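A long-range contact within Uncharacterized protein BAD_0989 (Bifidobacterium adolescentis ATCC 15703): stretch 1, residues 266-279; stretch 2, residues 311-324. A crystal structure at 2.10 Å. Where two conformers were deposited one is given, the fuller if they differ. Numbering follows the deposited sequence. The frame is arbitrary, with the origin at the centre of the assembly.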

ATOM      1  N   GLU A 266      26.178  10.246  -1.390  1.00 23.91           N
ATOM      2  CA  GLU A 266      27.596  10.386  -1.717  1.00 22.49           C
ATOM      3  C   GLU A 266      27.954  11.772  -2.256  1.00 24.40           C
ATOM      4  O   GLU A 266      28.905  12.401  -1.779  1.00 22.26           O
ATOM      5  N   VAL A 267      27.181  12.252  -3.231  1.00 23.25           N
ATOM      6  CA  VAL A 267      27.463  13.550  -3.854  1.00 23.56           C
ATOM      7  C   VAL A 267      27.044  14.725  -2.965  1.00 23.57           C
ATOM      8  O   VAL A 267      27.576  15.827  -3.095  1.00 19.86           O
ATOM      9  N   ALA A 268      26.112  14.479  -2.046  1.00 25.46           N
ATOM     10  CA  ALA A 268      25.701  15.498  -1.082  1.00 24.29           C
ATOM     11  C   ALA A 268      26.785  15.700  -0.032  1.00 23.28           C
ATOM     12  O   ALA A 268      27.000  16.815   0.434  1.00 27.86           O
ATOM     13  N   LYS A 269      27.465  14.609   0.323  1.00 23.56           N
ATOM     14  CA  LYS A 269      28.639  14.649   1.191  1.00 18.64           C
ATOM     15  C   LYS A 269      29.807  15.349   0.502  1.00 19.25           C
ATOM     16  O   LYS A 269      30.368  16.303   1.033  1.00 18.12           O
ATOM     17  N   ARG A 270      30.129  14.893  -0.705  1.00 18.62           N
ATOM     18  CA  ARG A 270      31.342  15.306  -1.396  1.00 24.81           C
ATOM     19  C   ARG A 270      31.253  16.670  -2.071  1.00 23.34           C
ATOM     20  O   ARG A 270      32.270  17.348  -2.217  1.00 21.01           O
ATOM     21  N   LYS A 271      30.042  17.054  -2.480  1.00 26.34           N
ATOM     22  CA  LYS A 271      29.781  18.310  -3.206  1.00 26.87           C
ATOM     23  C   LYS A 271      30.760  18.611  -4.366  1.00 29.72           C
ATOM     24  O   LYS A 271      31.582  19.527  -4.257  1.00 30.72           O
ATOM     25  N   PRO A 272      30.676  17.841  -5.474  1.00 27.02           N
ATOM     26  CA  PRO A 272      31.510  18.136  -6.640  1.00 23.49           C
ATOM     27  C   PRO A 272      31.183  19.505  -7.262  1.00 23.72           C
ATOM     28  O   PRO A 272      30.026  19.796  -7.556  1.00 22.15           O
ATOM     29  N   HIS A 273      32.198  20.343  -7.430  1.00 26.82           N
ATOM     30  CA  HIS A 273      32.005  21.712  -7.910  1.00 33.40           C
ATOM     31  C   HIS A 273      32.232  21.821  -9.414  1.00 35.37           C
ATOM     32  O   HIS A 273      31.848  22.817 -10.038  1.00 36.54           O
ATOM     33  N   ASN A 274      32.871  20.803  -9.984  1.00 32.17           N
ATOM     34  CA  ASN A 274      33.134  20.766 -11.414  1.00 30.41           C
ATOM     35  C   ASN A 274      32.968  19.374 -12.020  1.00 29.96           C
ATOM     36  O   ASN A 274      32.610  18.430 -11.320  1.00 28.31           O
ATOM     37  N   ALA A 275      33.244  19.262 -13.320  1.00 30.45           N
ATOM     38  CA  ALA A 275      33.124  18.005 -14.064  1.00 23.95           C
ATOM     39  C   ALA A 275      34.136  16.934 -13.652  1.00 19.90           C
ATOM     40  O   ALA A 275      33.775  15.766 -13.549  1.00 21.97           O
ATOM     41  N   ALA A 276      35.392  17.330 -13.420  1.00 15.94           N
ATOM     42  CA  ALA A 276      36.431  16.398 -12.970  1.00 15.86           C
ATOM     43  C   ALA A 276      36.108  15.864 -11.584  1.00 12.80           C
ATOM     44  O   ALA A 276      36.307  14.679 -11.308  1.00 14.34           O
ATOM     45  N   GLN A 277      35.578  16.734 -10.728  1.00 16.36           N
ATOM     46  CA  GLN A 277      35.197  16.357  -9.366  1.00 16.86           C
ATOM     47  C   GLN A 277      33.987  15.433  -9.364  1.00 18.34           C
ATOM     48  O   GLN A 277      33.833  14.606  -8.467  1.00 19.33           O
ATOM     49  N   PHE A 278      33.132  15.588 -10.371  1.00 17.48           N
ATOM     50  CA  PHE A 278      31.972  14.720 -10.550  1.00 15.08           C
ATOM     51  C   PHE A 278      32.388  13.327 -11.008  1.00 17.95           C
ATOM     52  O   PHE A 278      31.854  12.326 -10.520  1.00 20.29           O
ATOM     53  N   ARG A 279      33.341  13.269 -11.938  1.00 15.41           N
ATOM     54  CA  ARG A 279      33.816  11.997 -12.498  1.00 17.45           C
ATOM     55  C   ARG A 279      34.550  11.109 -11.492  1.00 19.83           C
ATOM     56  O   ARG A 279      34.595   9.884 -11.665  1.00 26.44           O
ATOM     57  N   LYS A 311      21.673  10.712 -18.662  1.00 27.41           N
ATOM     58  CA  LYS A 311      23.129  10.805 -18.606  1.00 25.46           C
ATOM     59  C   LYS A 311      23.588  11.409 -17.284  1.00 28.13           C
ATOM     60  O   LYS A 311      22.839  12.183 -16.672  1.00 29.54           O
ATOM     61  N   PRO A 312      24.809  11.044 -16.826  1.00 25.56           N
ATOM     62  CA  PRO A 312      25.474  11.677 -15.686  1.00 23.87           C
ATOM     63  C   PRO A 312      25.435  13.208 -15.680  1.00 23.09           C
ATOM     64  O   PRO A 312      25.210  13.799 -14.618  1.00 19.84           O
ATOM     65  N   SER A 313      25.620  13.823 -16.855  1.00 21.71           N
ATOM     66  CA  SER A 313      25.635  15.279 -17.001  0.50 20.64           C
ATOM     67  C   SER A 313      24.379  15.950 -16.458  1.00 20.28           C
ATOM     68  O   SER A 313      24.432  17.091 -16.008  1.00 19.92           O
ATOM     69  N   MET A 314      23.251  15.239 -16.519  1.00 21.86           N
ATOM     70  CA  MET A 314      21.965  15.758 -16.038  1.00 21.96           C
ATOM     71  C   MET A 314      21.949  15.898 -14.522  1.00 23.79           C
ATOM     72  O   MET A 314      21.316  16.806 -13.989  1.00 24.96           O
ATOM     73  N   TRP A 315      22.631  14.990 -13.828  1.00 22.78           N
ATOM     74  CA  TRP A 315      22.752  15.086 -12.380  1.00 19.40           C
ATOM     75  C   TRP A 315      23.774  16.147 -12.001  1.00 19.20           C
ATOM     76  O   TRP A 315      23.579  16.854 -11.027  1.00 18.72           O
ATOM     77  N   LYS A 316      24.835  16.263 -12.797  1.00 24.77           N
ATOM     78  CA  LYS A 316      25.885  17.276 -12.617  1.00 25.59           C
ATOM     79  C   LYS A 316      25.317  18.702 -12.603  1.00 23.44           C
ATOM     80  O   LYS A 316      25.647  19.485 -11.718  1.00 22.71           O
ATOM     81  N   ASN A 317      24.442  19.005 -13.567  1.00 25.77           N
ATOM     82  CA  ASN A 317      23.724  20.286 -13.653  1.00 24.47           C
ATOM     83  C   ASN A 317      22.853  20.575 -12.430  1.00 24.09           C
ATOM     84  O   ASN A 317      22.714  21.721 -12.012  1.00 25.93           O
ATOM     85  N   ILE A 318      22.245  19.531 -11.880  1.00 23.40           N
ATOM     86  CA  ILE A 318      21.378  19.661 -10.715  1.00 20.88           C
ATOM     87  C   ILE A 318      22.207  19.988  -9.465  1.00 19.67           C
ATOM     88  O   ILE A 318      21.806  20.840  -8.669  1.00 22.07           O
ATOM     89  N   ILE A 319      23.367  19.336  -9.328  1.00 20.85           N
ATOM     90  CA  ILE A 319      24.262  19.581  -8.196  0.50 18.91           C
ATOM     91  C   ILE A 319      24.765  21.035  -8.228  1.00 22.03           C
ATOM     92  O   ILE A 319      24.832  21.692  -7.175  1.00 22.70           O
ATOM     93  N   GLN A 320      25.070  21.536  -9.429  1.00 23.98           N
ATOM     94  CA  GLN A 320      25.437  22.938  -9.655  1.00 23.49           C
ATOM     95  C   GLN A 320      24.374  23.910  -9.147  1.00 20.08           C
ATOM     96  O   GLN A 320      24.690  24.845  -8.420  1.00 19.58           O
ATOM     97  N   ASP A 321      23.125  23.669  -9.545  1.00 21.01           N
ATOM     98  CA  ASP A 321      21.961  24.452  -9.115  1.00 22.66           C
ATOM     99  C   ASP A 321      21.792  24.465  -7.603  1.00 25.48           C
ATOM    100  O   ASP A 321      21.596  25.522  -7.005  1.00 28.88           O
ATOM    101  N   ALA A 322      21.877  23.281  -6.999  1.00 23.81           N
ATOM    102  CA  ALA A 322      21.773  23.122  -5.559  1.00 17.47           C
ATOM    103  C   ALA A 322      22.861  23.902  -4.808  1.00 17.30           C
ATOM    104  O   ALA A 322      22.592  24.502  -3.767  1.00 20.36           O
ATOM    105  N   LEU A 323      24.074  23.905  -5.358  1.00 13.17           N
ATOM    106  CA  LEU A 323      25.223  24.569  -4.750  1.00 20.79           C
ATOM    107  C   LEU A 323      25.229  26.081  -5.030  1.00 24.13           C
ATOM    108  O   LEU A 323      26.020  26.824  -4.444  1.00 29.43           O
ATOM    109  N   ALA A 324      24.354  26.527  -5.930  1.00 23.54           N
ATOM    110  CA  ALA A 324      24.208  27.947  -6.245  1.00 22.70           C
ATOM    111  C   ALA A 324      23.076  28.594  -5.434  1.00 27.63           C
ATOM    112  O   ALA A 324      22.822  29.797  -5.558  1.00 32.82           O
TER

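The contact between residues 266-279 and 311-324 is an apolar one, in which a helix-turn-helix segment rests against one side of a single longer helix without any hydrogen bond passing between them. It illustrates a general principle: side chains spaced three or four residues apart on a helix form a continuous stripe; here the partner changes direction along that stripe, and its turn also carries local polar bonds.

The stripe consists of Pro-312, Lys-316, Ile-319 and Leu-323, and Phe-278 is its main partner at one end. With chi1 t (-176°) and its CA-to-CB bond directed toward the other stretch, Phe-278 reaches in toward the helix. Lys-316 CB lies over one face, 4.0 Å from the centroid of the Phe-278 ring and only 8° off its normal, a CH-pi contact. Ile-319 meets the same ring at its edge, with CD1 3.7 Å from Phe-278 CE1, while Phe-278 CE2 comes within 3.7 Å of Pro-312 CB. The ring also approaches the backbone, Phe-278 CZ lying 3.3 Å from Pro-312 O. Trp-315 contributes little more than its CB, because the end of its side chain leads away.

Ile-319, in the m, t rotamer, links the Phe-278 ring to the preceding helix and turn. Its CD1 packs 4.0 Å from Val-267 CB, and its CG2 lies 4.1 Å from Pro-272 CG. Leu-323, also m, t, carries the contact onward: its CD1 is 3.6 Å from Pro-272 O and 4.0 Å from His-273 CD2, and its CD2 is 4.0 Å from Lys-271 CB.

Lysines show how a long side chain can serve an apolar surface with its carbons. Lys-316, with chi1 and chi2 both t, brings CD to 3.8 Å from Ala-275 CA. Lys-271 leaves helical geometry with positive phi; its CA-to-CB bond points sideways, and CB touches Leu-323 CD2, while its end leads away, NZ donating to Ala-268 O at 3.0 Å.

The remaining polar bonds considered here stay within the first stretch, between the turn and the helix after it. Asn-274, with chi1 p, caps the helix that carries Phe-278: its OD1 accepts from Gln-277 N at 2.8 Å. Gln-277 returns the connection, its OE1 accepting from His-273 N at 2.7 Å and, more weakly, from His-273 ND1 at 3.2 Å. These bonds tie the turn to the start of its following helix, leaving hydrophobic packing to join the two stretches.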

ATOM      1  CB  GLU A 266      27.994   9.336  -2.747  1.00 23.65           C
ATOM      2  CG  GLU A 266      29.218   8.551  -2.375  1.00 26.96           C
ATOM      3  CD  GLU A 266      29.734   7.697  -3.519  1.00 40.71           C
ATOM      4  OE1 GLU A 266      30.924   7.846  -3.866  1.00 39.79           O
ATOM      5  OE2 GLU A 266      28.956   6.881  -4.068  1.00 44.05           O
ATOM      6  CB  VAL A 267      26.871  13.679  -5.293  1.00 19.88           C
ATOM      7  CG1 VAL A 267      27.486  12.666  -6.217  1.00 21.75           C
ATOM      8  CG2 VAL A 267      25.406  13.489  -5.282  1.00 25.20           C
ATOM      9  CB  ALA A 268      24.379  15.130  -0.435  1.00 26.36           C
ATOM     10  CB  LYS A 269      29.061  13.227   1.556  1.00 22.39           C
ATOM     11  CG  LYS A 269      28.299  12.598   2.705  1.00 12.27           C
ATOM     12  CD  LYS A 269      28.631  11.114   2.733  1.00 25.91           C
ATOM     13  CE  LYS A 269      28.399  10.498   4.097  1.00 23.37           C
ATOM     14  NZ  LYS A 269      26.967  10.597   4.473  1.00 34.63           N
ATOM     15  CB  ARG A 270      31.740  14.256  -2.425  1.00 22.48           C
ATOM     16  CG  ARG A 270      32.301  12.984  -1.837  1.00 27.90           C
ATOM     17  CD  ARG A 270      33.594  12.660  -2.558  1.00 35.26           C
ATOM     18  NE  ARG A 270      33.748  11.242  -2.844  1.00 36.36           N
ATOM     19  CZ  ARG A 270      34.578  10.752  -3.760  1.00 29.32           C
ATOM     20  NH1 ARG A 270      35.326  11.561  -4.496  1.00 19.38           N
ATOM     21  NH2 ARG A 270      34.650   9.444  -3.948  1.00 35.47           N
ATOM     22  CB  LYS A 271      29.727  19.497  -2.236  1.00 27.88           C
ATOM     23  CG  LYS A 271      28.966  19.223  -0.946  1.00 27.59           C
ATOM     24  CD  LYS A 271      28.895  20.463  -0.087  1.00 24.59           C
ATOM     25  CE  LYS A 271      27.921  20.284   1.054  1.00 25.44           C
ATOM     26  NZ  LYS A 271      28.284  19.111   1.878  1.00 12.94           N
ATOM     27  CB  PRO A 272      31.172  16.995  -7.607  1.00 24.82           C
ATOM     28  CG  PRO A 272      29.805  16.537  -7.199  1.00 24.92           C
ATOM     29  CD  PRO A 272      29.793  16.680  -5.710  1.00 25.22           C
ATOM     30  CB  HIS A 273      32.942  22.680  -7.176  1.00 33.32           C
ATOM     31  CG  HIS A 273      32.735  22.711  -5.696  1.00 47.59           C
ATOM     32  ND1 HIS A 273      33.553  22.034  -4.816  1.00 56.30           N
ATOM     33  CD2 HIS A 273      31.795  23.328  -4.940  1.00 53.64           C
ATOM     34  CE1 HIS A 273      33.129  22.239  -3.580  1.00 58.85           C
ATOM     35  NE2 HIS A 273      32.062  23.018  -3.628  1.00 58.10           N
ATOM     36  CB  ASN A 274      34.515  21.356 -11.724  1.00 27.62           C
ATOM     37  CG  ASN A 274      35.638  20.670 -10.982  1.00 32.14           C
ATOM     38  OD1 ASN A 274      35.888  19.478 -11.153  1.00 41.82           O
ATOM     39  ND2 ASN A 274      36.353  21.437 -10.174  1.00 38.66           N
ATOM     40  CB  ALA A 275      33.201  18.269 -15.557  1.00 26.39           C
ATOM     41  CB  ALA A 276      37.799  17.058 -12.979  1.00 13.25           C
ATOM     42  CB  GLN A 277      34.910  17.593  -8.519  1.00 17.77           C
ATOM     43  CG  GLN A 277      36.158  18.271  -7.991  1.00 25.94           C
ATOM     44  CD  GLN A 277      35.869  19.271  -6.888  1.00 32.06           C
ATOM     45  OE1 GLN A 277      34.822  19.917  -6.872  1.00 36.59           O
ATOM     46  NE2 GLN A 277      36.806  19.405  -5.955  1.00 28.90           N
ATOM     47  CB  PHE A 278      31.006  15.359 -11.551  1.00 19.11           C
ATOM     48  CG  PHE A 278      29.723  14.600 -11.744  1.00 14.84           C
ATOM     49  CD1 PHE A 278      28.653  14.786 -10.876  1.00 16.53           C
ATOM     50  CD2 PHE A 278      29.568  13.736 -12.822  1.00 15.25           C
ATOM     51  CE1 PHE A 278      27.459  14.089 -11.062  1.00 14.93           C
ATOM     52  CE2 PHE A 278      28.383  13.043 -13.013  1.00 12.16           C
ATOM     53  CZ  PHE A 278      27.326  13.224 -12.141  1.00  8.75           C
ATOM     54  CB  ARG A 279      34.678  12.225 -13.739  1.00 12.35           C
ATOM     55  CG  ARG A 279      33.880  12.631 -14.960  1.00 14.76           C
ATOM     56  CD  ARG A 279      34.739  12.559 -16.223  1.00 23.81           C
ATOM     57  NE  ARG A 279      35.850  13.511 -16.185  1.00 19.54           N
ATOM     58  CZ  ARG A 279      35.783  14.760 -16.630  1.00 21.86           C
ATOM     59  NH1 ARG A 279      34.654  15.224 -17.154  1.00 26.22           N
ATOM     60  NH2 ARG A 279      36.845  15.550 -16.549  1.00 27.22           N
ATOM     61  CB  LYS A 311      23.650  11.669 -19.764  1.00 27.55           C
ATOM     62  CG  LYS A 311      23.186  11.247 -21.145  1.00 24.22           C
ATOM     63  CD  LYS A 311      23.675   9.868 -21.541  1.00 18.53           C
ATOM     64  CE  LYS A 311      23.226   9.530 -22.953  1.00 21.28           C
ATOM     65  NZ  LYS A 311      23.517   8.113 -23.288  1.00 28.53           N
ATOM     66  CB  PRO A 312      26.911  11.180 -15.820  1.00 25.54           C
ATOM     67  CG  PRO A 312      26.749   9.829 -16.364  1.00 17.86           C
ATOM     68  CD  PRO A 312      25.620   9.922 -17.344  1.00 25.12           C
ATOM     69  CB  SER A 313      25.812  15.678 -18.470  0.50 22.83           C
ATOM     70  OG  SER A 313      27.089  15.311 -18.959  0.50 22.20           O
ATOM     71  CB  MET A 314      20.800  14.862 -16.476  1.00 27.34           C
ATOM     72  CG  MET A 314      20.682  14.651 -17.986  1.00 30.83           C
ATOM     73  SD  MET A 314      19.400  13.448 -18.404  1.00 36.78           S
ATOM     74  CE  MET A 314      19.696  13.216 -20.153  1.00 32.56           C
ATOM     75  CB  TRP A 315      23.107  13.739 -11.756  1.00 16.49           C
ATOM     76  CG  TRP A 315      22.224  12.607 -12.212  1.00 21.45           C
ATOM     77  CD1 TRP A 315      22.616  11.500 -12.895  1.00 19.48           C
ATOM     78  CD2 TRP A 315      20.805  12.483 -12.024  1.00 19.85           C
ATOM     79  NE1 TRP A 315      21.537  10.686 -13.145  1.00 25.18           N
ATOM     80  CE2 TRP A 315      20.413  11.265 -12.621  1.00 23.34           C
ATOM     81  CE3 TRP A 315      19.828  13.278 -11.405  1.00 18.52           C
ATOM     82  CZ2 TRP A 315      19.086  10.818 -12.615  1.00 18.09           C
ATOM     83  CZ3 TRP A 315      18.509  12.835 -11.403  1.00 17.46           C
ATOM     84  CH2 TRP A 315      18.152  11.617 -12.009  1.00 17.20           C
ATOM     85  CB  LYS A 316      26.954  17.110 -13.703  1.00 29.82           C
ATOM     86  CG  LYS A 316      28.090  18.133 -13.683  1.00 35.11           C
ATOM     87  CD  LYS A 316      29.317  17.638 -14.465  1.00 37.33           C
ATOM     88  CE  LYS A 316      29.033  17.365 -15.948  1.00 38.71           C
ATOM     89  NZ  LYS A 316      28.879  18.617 -16.746  1.00 42.80           N
ATOM     90  CB  ASN A 317      22.812  20.314 -14.891  1.00 27.40           C
ATOM     91  CG  ASN A 317      23.578  20.332 -16.209  1.00 35.11           C
ATOM     92  OD1 ASN A 317      24.714  20.808 -16.291  1.00 32.03           O
ATOM     93  ND2 ASN A 317      22.934  19.820 -17.263  1.00 37.75           N
ATOM     94  CB  ILE A 318      20.487  18.389 -10.537  1.00 20.78           C
ATOM     95  CG1 ILE A 318      19.487  18.255 -11.698  1.00 21.28           C
ATOM     96  CG2 ILE A 318      19.760  18.379  -9.200  1.00 16.55           C
ATOM     97  CD1 ILE A 318      18.550  19.456 -11.901  1.00 23.77           C
ATOM     98  CB  ILE A 319      25.417  18.534  -8.133  0.50 16.75           C
ATOM     99  CG1 ILE A 319      24.850  17.120  -7.959  0.50 14.34           C
ATOM    100  CG2 ILE A 319      26.389  18.832  -6.988  0.50 13.59           C
ATOM    101  CD1 ILE A 319      25.825  16.001  -8.341  0.50  7.02           C
ATOM    102  CB  GLN A 320      25.651  23.192 -11.144  1.00 28.74           C
ATOM    103  CG  GLN A 320      27.078  23.499 -11.546  1.00 41.68           C
ATOM    104  CD  GLN A 320      27.138  24.441 -12.740  1.00 50.46           C
ATOM    105  OE1 GLN A 320      26.299  24.375 -13.644  1.00 46.93           O
ATOM    106  NE2 GLN A 320      28.126  25.334 -12.741  1.00 56.32           N
ATOM    107  CB  ASP A 321      20.684  23.894  -9.746  1.00 17.80           C
ATOM    108  CG  ASP A 321      20.686  23.991 -11.254  1.00 33.30           C
ATOM    109  OD1 ASP A 321      21.484  24.786 -11.804  1.00 34.39           O
ATOM    110  OD2 ASP A 321      19.890  23.264 -11.892  1.00 38.88           O
ATOM    111  CB  ALA A 322      21.826  21.651  -5.206  1.00 11.27           C
ATOM    112  CB  LEU A 323      26.544  23.922  -5.225  1.00 18.71           C
ATOM    113  CG  LEU A 323      26.972  22.560  -4.649  1.00 24.70           C
ATOM    114  CD1 LEU A 323      28.104  21.944  -5.448  1.00 14.96           C
ATOM    115  CD2 LEU A 323      27.379  22.653  -3.176  1.00 23.18           C
ATOM    116  CB  ALA A 324      23.976  28.141  -7.738  1.00 20.78           C
TER